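Local coordinates for internalin (Listeria monocytogenes serotype 4b, PDB 4FMZ), which probably helps the bacterium adhere to or invade host cells, as a leucine-rich-repeat protein of the internalin family, at residues A[113-118]-A[132-137]. Residues are numbered along the deposited sequence; the frame is centred on the assembly and turned at random.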
loop_
_atom_site.group_PDB
_atom_site.type_symbol
_atom_site.label_atom_id
_atom_site.label_comp_id
_atom_site.label_asym_id
_atom_site.label_seq_id
_atom_site.Cartn_x
_atom_site.Cartn_y
_atom_site.Cartn_z
ATOM N N ARG A 113 14.062 -0.406 -9.990
ATOM C CA ARG A 113 12.691 -0.622 -10.449
ATOM C C ARG A 113 11.777 -0.830 -9.239
ATOM O O ARG A 113 10.636 -0.344 -9.215
ATOM C CB ARG A 113 12.624 -1.847 -11.390
ATOM C CG ARG A 113 13.514 -1.787 -12.631
ATOM C CD ARG A 113 13.159 -0.703 -13.647
ATOM N NE ARG A 113 11.724 -0.571 -13.943
ATOM C CZ ARG A 113 11.035 -1.361 -14.765
ATOM N NH1 ARG A 113 11.624 -2.396 -15.355
ATOM N NH2 ARG A 113 9.746 -1.137 -14.986
ATOM N N GLU A 114 12.284 -1.551 -8.231
ATOM C CA GLU A 114 11.534 -1.829 -7.005
ATOM C C GLU A 114 12.362 -1.433 -5.786
ATOM O O GLU A 114 13.496 -1.904 -5.620
ATOM C CB GLU A 114 11.122 -3.308 -6.923
ATOM C CG GLU A 114 10.194 -3.763 -8.032
ATOM C CD GLU A 114 9.412 -5.032 -7.756
ATOM O OE1 GLU A 114 9.239 -5.389 -6.566
ATOM O OE2 GLU A 114 8.968 -5.672 -8.740
ATOM N N LEU A 115 11.810 -0.542 -4.959
ATOM C CA LEU A 115 12.498 -0.046 -3.771
ATOM C C LEU A 115 11.553 0.043 -2.580
ATOM O O LEU A 115 10.583 0.806 -2.632
ATOM C CB LEU A 115 13.131 1.328 -4.076
ATOM C CG LEU A 115 13.753 2.106 -2.908
ATOM C CD1 LEU A 115 15.025 1.411 -2.360
ATOM C CD2 LEU A 115 14.068 3.504 -3.343
ATOM N N TYR A 116 11.817 -0.759 -1.512
ATOM C CA TYR A 116 10.989 -0.723 -0.290
ATOM C C TYR A 116 11.818 -0.159 0.846
ATOM O O TYR A 116 12.908 -0.656 1.143
ATOM C CB TYR A 116 10.403 -2.095 0.123
ATOM C CG TYR A 116 9.578 -2.849 -0.901
ATOM C CD1 TYR A 116 9.166 -2.242 -2.085
ATOM C CD2 TYR A 116 9.201 -4.168 -0.681
ATOM C CE1 TYR A 116 8.443 -2.947 -3.046
ATOM C CE2 TYR A 116 8.472 -4.882 -1.631
ATOM C CZ TYR A 116 8.092 -4.264 -2.811
ATOM O OH TYR A 116 7.421 -4.966 -3.778
ATOM N N LEU A 117 11.299 0.899 1.447
ATOM C CA LEU A 117 11.900 1.635 2.553
ATOM C C LEU A 117 10.895 1.747 3.688
ATOM O O LEU A 117 10.980 2.658 4.519
ATOM C CB LEU A 117 12.312 3.030 2.051
ATOM C CG LEU A 117 13.491 3.078 1.083
ATOM C CD1 LEU A 117 13.506 4.385 0.332
ATOM C CD2 LEU A 117 14.800 2.864 1.814
ATOM N N ASN A 118 9.931 0.823 3.709
ATOM C CA ASN A 118 8.854 0.796 4.705
ATOM C C ASN A 118 9.386 0.572 6.111
ATOM O O ASN A 118 10.309 -0.216 6.312
ATOM C CB ASN A 118 7.813 -0.284 4.372
ATOM C CG ASN A 118 8.408 -1.671 4.266
ATOM O OD1 ASN A 118 9.190 -1.969 3.363
ATOM N ND2 ASN A 118 8.115 -2.527 5.223
ATOM N N THR A 132 14.070 7.536 -12.100
ATOM C CA THR A 132 12.954 7.680 -13.049
ATOM C C THR A 132 12.511 6.357 -13.685
ATOM O O THR A 132 11.513 6.358 -14.404
ATOM C CB THR A 132 13.322 8.705 -14.131
ATOM O OG1 THR A 132 14.518 8.276 -14.787
ATOM C CG2 THR A 132 13.509 10.103 -13.560
ATOM N N LYS A 133 13.211 5.239 -13.404
ATOM C CA LYS A 133 12.796 3.916 -13.883
ATOM C C LYS A 133 11.899 3.214 -12.834
ATOM O O LYS A 133 11.406 2.113 -13.096
ATOM C CB LYS A 133 14.011 3.029 -14.208
ATOM C CG LYS A 133 14.760 3.404 -15.477
ATOM C CD LYS A 133 15.823 2.344 -15.741
ATOM C CE LYS A 133 16.674 2.613 -16.951
ATOM N NZ LYS A 133 17.673 1.528 -17.141
HETATM N N MSE A 134 11.704 3.837 -11.647
HETATM C CA MSE A 134 10.912 3.254 -10.545
HETATM C C MSE A 134 9.532 2.772 -11.020
HETATM O O MSE A 134 8.801 3.515 -11.675
HETATM C CB MSE A 134 10.731 4.252 -9.382
HETATM C CG MSE A 134 10.402 3.573 -8.038
HETATM SE SE MSE A 134 11.777 2.337 -7.382
HETATM C CE MSE A 134 13.228 3.636 -7.119
ATOM N N TYR A 135 9.223 1.507 -10.706
ATOM C CA TYR A 135 7.980 0.821 -11.052
ATOM C C TYR A 135 7.142 0.585 -9.792
ATOM O O TYR A 135 5.924 0.729 -9.842
ATOM C CB TYR A 135 8.293 -0.507 -11.760
ATOM C CG TYR A 135 7.084 -1.356 -12.089
ATOM C CD1 TYR A 135 6.396 -1.186 -13.285
ATOM C CD2 TYR A 135 6.692 -2.402 -11.256
ATOM C CE1 TYR A 135 5.322 -2.006 -13.626
ATOM C CE2 TYR A 135 5.604 -3.213 -11.575
ATOM C CZ TYR A 135 4.923 -3.011 -12.764
ATOM O OH TYR A 135 3.861 -3.806 -13.118
ATOM N N SER A 136 7.783 0.219 -8.674
ATOM C CA SER A 136 7.094 -0.031 -7.413
ATOM C C SER A 136 7.890 0.561 -6.255
ATOM O O SER A 136 9.058 0.225 -6.073
ATOM C CB SER A 136 6.880 -1.527 -7.211
ATOM O OG SER A 136 6.223 -1.760 -5.977
ATOM N N LEU A 137 7.256 1.453 -5.488
ATOM C CA LEU A 137 7.902 2.124 -4.378
ATOM C C LEU A 137 7.087 2.000 -3.107
ATOM O O LEU A 137 5.882 2.222 -3.121
ATOM C CB LEU A 137 8.125 3.604 -4.731
ATOM C CG LEU A 137 8.831 4.486 -3.686
ATOM C CD1 LEU A 137 10.299 4.059 -3.486
ATOM C CD2 LEU A 137 8.746 5.952 -4.098
HETATM O O HOH W 1 5.867 -4.503 -6.650
#
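Arg113 brings its side chain across to Lys133 and Tyr135. CB starts away from 132-137 and CG stands anti to the carbonyl carbon, beside the backbone N; bends at chi2 (-65°) and chi3 (-44°) then swing the end back. CD passes 3.4 Å from Lys133 O and also touches Lys133 CB. NE then donates to Lys133 O over 2.8 Å, a bent bond with the carbonyl oxygen lying 17° out of the guanidinium plane. At the tip, NH2 sits 3.6 Å from Tyr135 CB, with the guanidinium and the phenol ring almost perpendicular. The backbone of Arg113 is engaged as well: its O takes two N-H groups, Tyr135 N on a lone pair and Ser136 N nearly in line with the C=O. From here the two strands run parallel, Leu115 N donating to Ser136 O at 3.1 Å, a rung of the ladder along the strand-lined face of the leucine-rich-repeat solenoid. Leu115 and Leu137 point into its interior side by side, Leu115 CD2 on Leu137 CD1 at 3.8 Å. Selenomethionine Met134 folds in beside them, with SE 3.7 Å from Leu115 CB and CE against the same leucine. On the other face, Ser136 CB faces Glu114 CG, and Glu114 OE1 is hydrogen-bonded to Tyr94 OH, on strand 92-94. One water links Ser136 OG, 2.8 Å away, to Tyr116 OH; Ser136 OG itself lies at the edge of the Tyr116 ring, near CE1.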